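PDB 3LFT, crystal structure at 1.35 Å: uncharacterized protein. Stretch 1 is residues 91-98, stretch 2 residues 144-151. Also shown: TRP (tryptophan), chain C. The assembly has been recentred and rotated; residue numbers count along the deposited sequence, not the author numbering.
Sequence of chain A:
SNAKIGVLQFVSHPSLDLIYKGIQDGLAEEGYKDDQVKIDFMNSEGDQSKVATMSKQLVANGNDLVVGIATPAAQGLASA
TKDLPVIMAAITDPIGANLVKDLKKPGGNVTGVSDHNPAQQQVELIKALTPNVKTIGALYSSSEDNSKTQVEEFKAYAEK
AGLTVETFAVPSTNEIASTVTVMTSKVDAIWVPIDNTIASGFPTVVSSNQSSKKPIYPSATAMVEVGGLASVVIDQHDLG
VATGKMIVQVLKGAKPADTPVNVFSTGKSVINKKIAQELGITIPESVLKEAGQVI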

ATOM      1  N   ILE A  91       3.676   5.324  -2.201  1.00  5.05           N
ATOM      2  CA  ILE A  91       2.917   5.355  -3.458  1.00  5.28           C
ATOM      3  C   ILE A  91       3.504   4.225  -4.309  1.00  4.88           C
ATOM      4  O   ILE A  91       4.680   4.243  -4.674  1.00  4.93           O
ATOM      5  CB  ILE A  91       3.095   6.723  -4.152  1.00  5.30           C
ATOM      6  CG1 ILE A  91       2.138   7.774  -3.557  1.00  5.96           C
ATOM      7  CG2 ILE A  91       2.812   6.631  -5.656  1.00  5.56           C
ATOM      8  CD1 ILE A  91       2.017   7.842  -2.028  1.00  6.46           C
ATOM      9  N   THR A  92       2.678   3.232  -4.626  1.00  4.78           N
ATOM     10  CA  THR A  92       3.186   2.013  -5.273  1.00  4.90           C
ATOM     11  C   THR A  92       3.745   2.247  -6.678  1.00  5.09           C
ATOM     12  O   THR A  92       4.756   1.660  -7.063  1.00  5.49           O
ATOM     13  CB  THR A  92       2.104   0.912  -5.248  1.00  5.08           C
ATOM     14  OG1 THR A  92       1.946   0.477  -3.895  1.00  4.86           O
ATOM     15  CG2 THR A  92       2.394  -0.280  -6.151  1.00  5.02           C
ATOM     16  N   ASP A  93       3.094   3.120  -7.439  1.00  4.83           N
ATOM     17  CA  ASP A  93       3.508   3.366  -8.830  1.00  4.87           C
ATOM     18  C   ASP A  93       3.463   4.863  -9.142  1.00  4.84           C
ATOM     19  O   ASP A  93       2.498   5.352  -9.728  1.00  5.07           O
ATOM     20  CB  ASP A  93       2.609   2.594  -9.804  1.00  5.57           C
ATOM     21  CG  ASP A  93       2.940   2.864 -11.263  1.00  5.81           C
ATOM     22  OD1 ASP A  93       4.012   3.425 -11.566  1.00  7.20           O
ATOM     23  OD2 ASP A  93       2.106   2.512 -12.111  1.00  9.31           O
ATOM     24  N   PRO A  94       4.515   5.605  -8.771  1.00  5.36           N
ATOM     25  CA  PRO A  94       4.508   7.063  -8.939  1.00  5.70           C
ATOM     26  C   PRO A  94       4.398   7.498 -10.402  1.00  5.62           C
ATOM     27  O   PRO A  94       3.749   8.502 -10.667  1.00  6.07           O
ATOM     28  CB  PRO A  94       5.844   7.507  -8.339  1.00  6.08           C
ATOM     29  CG  PRO A  94       6.327   6.395  -7.533  1.00  9.04           C
ATOM     30  CD  PRO A  94       5.633   5.126  -7.943  1.00  5.44           C
ATOM     31  N   ILE A  95       4.992   6.755 -11.328  1.00  5.95           N
ATOM     32  CA  ILE A  95       4.927   7.151 -12.732  1.00  5.91           C
ATOM     33  C   ILE A  95       3.511   6.954 -13.272  1.00  6.27           C
ATOM     34  O   ILE A  95       2.935   7.846 -13.901  1.00  5.96           O
ATOM     35  CB  ILE A  95       5.963   6.386 -13.579  1.00  6.14           C
ATOM     36  CG1 ILE A  95       7.382   6.729 -13.104  1.00  6.03           C
ATOM     37  CG2 ILE A  95       5.799   6.693 -15.069  1.00  6.17           C
ATOM     38  CD1 ILE A  95       8.461   5.804 -13.683  1.00  8.41           C
ATOM     39  N   GLY A  96       2.941   5.778 -13.013  1.00  5.83           N
ATOM     40  CA  GLY A  96       1.573   5.494 -13.442  1.00  6.63           C
ATOM     41  C   GLY A  96       0.538   6.367 -12.757  1.00  6.23           C
ATOM     42  O   GLY A  96      -0.541   6.604 -13.325  1.00  8.08           O
ATOM     43  N   ALA A  97       0.856   6.865 -11.564  1.00  6.54           N
ATOM     44  CA  ALA A  97      -0.035   7.785 -10.865  1.00  6.38           C
ATOM     45  C   ALA A  97       0.074   9.204 -11.407  1.00  6.23           C
ATOM     46  O   ALA A  97      -0.653  10.087 -10.972  1.00  5.59           O
ATOM     47  CB  ALA A  97       0.270   7.761  -9.358  1.00  7.51           C
ATOM     48  N   ASN A  98       0.952   9.411 -12.396  1.00  5.63           N
ATOM     49  CA  ASN A  98       1.224  10.734 -12.983  1.00  6.34           C
ATOM     50  C   ASN A  98       1.766  11.722 -11.942  1.00  6.23           C
ATOM     51  O   ASN A  98       1.500  12.924 -12.025  1.00  8.90           O
ATOM     52  CB  ASN A  98      -0.035  11.298 -13.679  1.00  5.79           C
ATOM     53  CG  ASN A  98       0.289  12.290 -14.784  1.00  6.30           C
ATOM     54  OD1 ASN A  98      -0.503  13.202 -15.085  1.00  9.39           O
ATOM     55  ND2 ASN A  98       1.404  12.087 -15.436  1.00  5.94           N
ATOM     56  N   GLU A 144      -8.319   2.944  -7.785  1.00  7.42           N
ATOM     57  CA  GLU A 144      -6.928   3.119  -7.342  1.00  8.22           C
ATOM     58  C   GLU A 144      -5.904   2.880  -8.433  1.00  6.91           C
ATOM     59  O   GLU A 144      -5.728   1.744  -8.879  1.00  6.68           O
ATOM     60  CB  GLU A 144      -6.685   2.211  -6.157  1.00  9.17           C
ATOM     61  CG  GLU A 144      -7.517   2.674  -4.988  1.00 11.47           C
ATOM     62  CD  GLU A 144      -7.105   2.095  -3.666  1.00 11.37           C
ATOM     63  OE1 GLU A 144      -5.902   1.883  -3.400  1.00  7.99           O
ATOM     64  OE2 GLU A 144      -8.030   1.851  -2.859  1.00 14.19           O
ATOM     65  N   ASP A 145      -5.216   3.946  -8.835  1.00  5.64           N
ATOM     66  CA  ASP A 145      -4.195   3.829  -9.871  1.00  6.20           C
ATOM     67  C   ASP A 145      -3.122   2.839  -9.453  1.00  6.09           C
ATOM     68  O   ASP A 145      -2.643   2.079 -10.289  1.00  7.65           O
ATOM     69  CB  ASP A 145      -3.573   5.174 -10.194  1.00  5.29           C
ATOM     70  CG  ASP A 145      -4.543   6.101 -10.926  1.00  7.00           C
ATOM     71  OD1 ASP A 145      -5.577   5.612 -11.454  1.00 10.69           O
ATOM     72  OD2 ASP A 145      -4.289   7.323 -10.975  1.00  5.16           O
ATOM     73  N   ASN A 146      -2.753   2.822  -8.162  1.00  5.52           N
ATOM     74  CA  ASN A 146      -1.783   1.833  -7.663  1.00  6.12           C
ATOM     75  C   ASN A 146      -2.155   0.406  -7.984  1.00  6.45           C
ATOM     76  O   ASN A 146      -1.285  -0.415  -8.321  1.00  7.15           O
ATOM     77  CB  ASN A 146      -1.573   1.983  -6.143  1.00  6.00           C
ATOM     78  CG  ASN A 146      -2.853   2.302  -5.381  1.00  6.01           C
ATOM     79  OD1 ASN A 146      -3.458   3.367  -5.592  1.00  6.44           O
ATOM     80  ND2 ASN A 146      -3.294   1.382  -4.516  1.00  6.04           N
ATOM     81  N   SER A 147      -3.441   0.080  -7.892  1.00  6.61           N
ATOM     82  CA  SER A 147      -3.840  -1.310  -8.091  1.00  7.11           C
ATOM     83  C   SER A 147      -3.889  -1.714  -9.554  1.00  7.56           C
ATOM     84  O   SER A 147      -3.633  -2.875  -9.883  1.00  7.89           O
ATOM     85  CB  SER A 147      -5.182  -1.577  -7.438  1.00  7.76           C
ATOM     86  OG  SER A 147      -5.067  -1.414  -6.038  1.00  8.58           O
ATOM     87  N   LYS A 148      -4.210  -0.772 -10.440  1.00  8.08           N
ATOM     88  CA  LYS A 148      -4.247  -1.071 -11.869  1.00  8.26           C
ATOM     89  C   LYS A 148      -2.907  -1.673 -12.331  1.00  7.99           C
ATOM     90  O   LYS A 148      -2.861  -2.717 -12.980  1.00  9.12           O
ATOM     91  CB  LYS A 148      -4.579   0.203 -12.639  1.00  8.72           C
ATOM     92  N   THR A 149      -1.813  -1.015 -11.949  1.00  8.85           N
ATOM     93  CA  THR A 149      -0.462  -1.427 -12.297  1.00  9.38           C
ATOM     94  C   THR A 149      -0.145  -2.807 -11.688  1.00  8.10           C
ATOM     95  O   THR A 149       0.431  -3.683 -12.335  1.00  7.88           O
ATOM     96  CB  THR A 149       0.540  -0.354 -11.745  1.00  9.86           C
ATOM     97  OG1 THR A 149       0.251   0.917 -12.350  1.00 14.04           O
ATOM     98  CG2 THR A 149       1.992  -0.774 -12.013  1.00 11.79           C
ATOM     99  N   GLN A 150      -0.511  -2.982 -10.424  1.00  6.84           N
ATOM    100  CA  GLN A 150      -0.164  -4.223  -9.727  1.00  5.95           C
ATOM    101  C   GLN A 150      -0.867  -5.433 -10.304  1.00  6.29           C
ATOM    102  O   GLN A 150      -0.273  -6.509 -10.418  1.00  6.61           O
ATOM    103  CB  GLN A 150      -0.506  -4.113  -8.246  1.00  5.73           C
ATOM    104  CG  GLN A 150       0.332  -3.126  -7.471  1.00  4.87           C
ATOM    105  CD  GLN A 150      -0.181  -3.015  -6.077  1.00  4.68           C
ATOM    106  OE1 GLN A 150       0.057  -3.900  -5.259  1.00  5.13           O
ATOM    107  NE2 GLN A 150      -0.920  -1.925  -5.790  1.00  5.83           N
ATOM    108  N   VAL A 151      -2.133  -5.241 -10.674  1.00  6.66           N
ATOM    109  CA  VAL A 151      -2.905  -6.307 -11.289  1.00  7.74           C
ATOM    110  C   VAL A 151      -2.286  -6.745 -12.627  1.00  7.18           C
ATOM    111  O   VAL A 151      -2.143  -7.938 -12.872  1.00  7.74           O
ATOM    112  CB  VAL A 151      -4.395  -5.896 -11.445  1.00  7.23           C
ATOM    113  CG1 VAL A 151      -5.160  -6.962 -12.247  1.00  9.26           C
ATOM    114  CG2 VAL A 151      -5.022  -5.734 -10.081  1.00  8.79           C
TER
HETATM  115  N   TRP C   1       1.076   1.820  -1.560  1.00  8.29           N
HETATM  116  CA  TRP C   1      -0.372   2.158  -1.429  1.00  8.97           C
HETATM  117  C   TRP C   1      -0.747   3.200  -2.433  1.00  8.94           C
HETATM  118  O   TRP C   1      -1.759   3.886  -2.268  1.00  8.77           O
HETATM  119  CB  TRP C   1      -0.669   2.619   0.007  1.00  8.71           C
HETATM  120  CG  TRP C   1      -0.365   1.535   1.011  1.00  7.83           C
HETATM  121  CD1 TRP C   1       0.767   1.409   1.815  1.00  8.47           C
HETATM  122  CD2 TRP C   1      -1.207   0.370   1.306  1.00  8.23           C
HETATM  123  NE1 TRP C   1       0.668   0.268   2.576  1.00  8.55           N
HETATM  124  CE2 TRP C   1      -0.459  -0.392   2.310  1.00  8.59           C
HETATM  125  CE3 TRP C   1      -2.415  -0.059   0.808  1.00  8.21           C
HETATM  126  CZ2 TRP C   1      -1.012  -1.570   2.779  1.00  8.72           C
HETATM  127  CZ3 TRP C   1      -2.939  -1.251   1.296  1.00  9.20           C
HETATM  128  CH2 TRP C   1      -2.237  -1.982   2.275  1.00  8.94           C
HETATM  129  OXT TRP C   1      -0.030   3.364  -3.430  1.00  8.45           O
HETATM  130  O   HOH W   1      -2.659   8.361 -13.107  1.00 21.05           O

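Stretch 1 is a compact loop. Residues 94-96 have helical phi/psi without the regular bonds, and a type I turn runs from Ile95 to Asn98. Backbone bonds tighten it: Ala97 N donates to Asp93 O at 2.9 Å, and Asn98 N donates to Ile95 O at 2.9 Å. Stretch 2 is helical from Asp145, with Glu144 at the N-cap position. The backbones come nearest at Thr92 and Asn146, whose CA atoms are 5.5 Å apart. Ala97 and Asp145 also lie close, with CA atoms 5.8 Å apart. The contact is small, burying 281 Å² in total.

One direct hydrogen bond joins the stretches. Thr149 OG1 donates to the carboxylate oxygen Asp93 OD2 at 2.5 Å, a very short bond between a hydroxyl donor and a strong, normally charged acceptor. The other carboxylate oxygen serves the loop: Gly96 N donates to Asp93 OD1 at 3.0 Å. Asp93 thus braces the turn that follows it while bonding to the helix. Gly96 suits this site, because an ideal CB there would lie only 2.0 Å from Asp93 OD2.

Thr92 packs by van der Waals contact. Its CB lies 3.9 Å from Asn146 CB, and its CG2 lies 3.7 Å from Gln150 NE2. The Gln150 side chain starts sideways, but its end comes nearer the loop. That end is also tied to the helix, since Gln150 NE2 donates to Asn146 O at 3.0 Å.

At the other pairing, Gly96 O and Asp145 OD2 are 4.5 Å apart, and both are acceptors here. Water 1 bridges them, donating to Gly96 O at 2.8 Å and to Asp145 OD2 at 2.9 Å.

The bound tryptophan adjoins both stretches. Thr92 N donates to TRP OXT at 3.0 Å, and TRP N donates to Thr92 OG1 at 2.8 Å. Asn146 CB approaches TRP OXT to 3.4 Å.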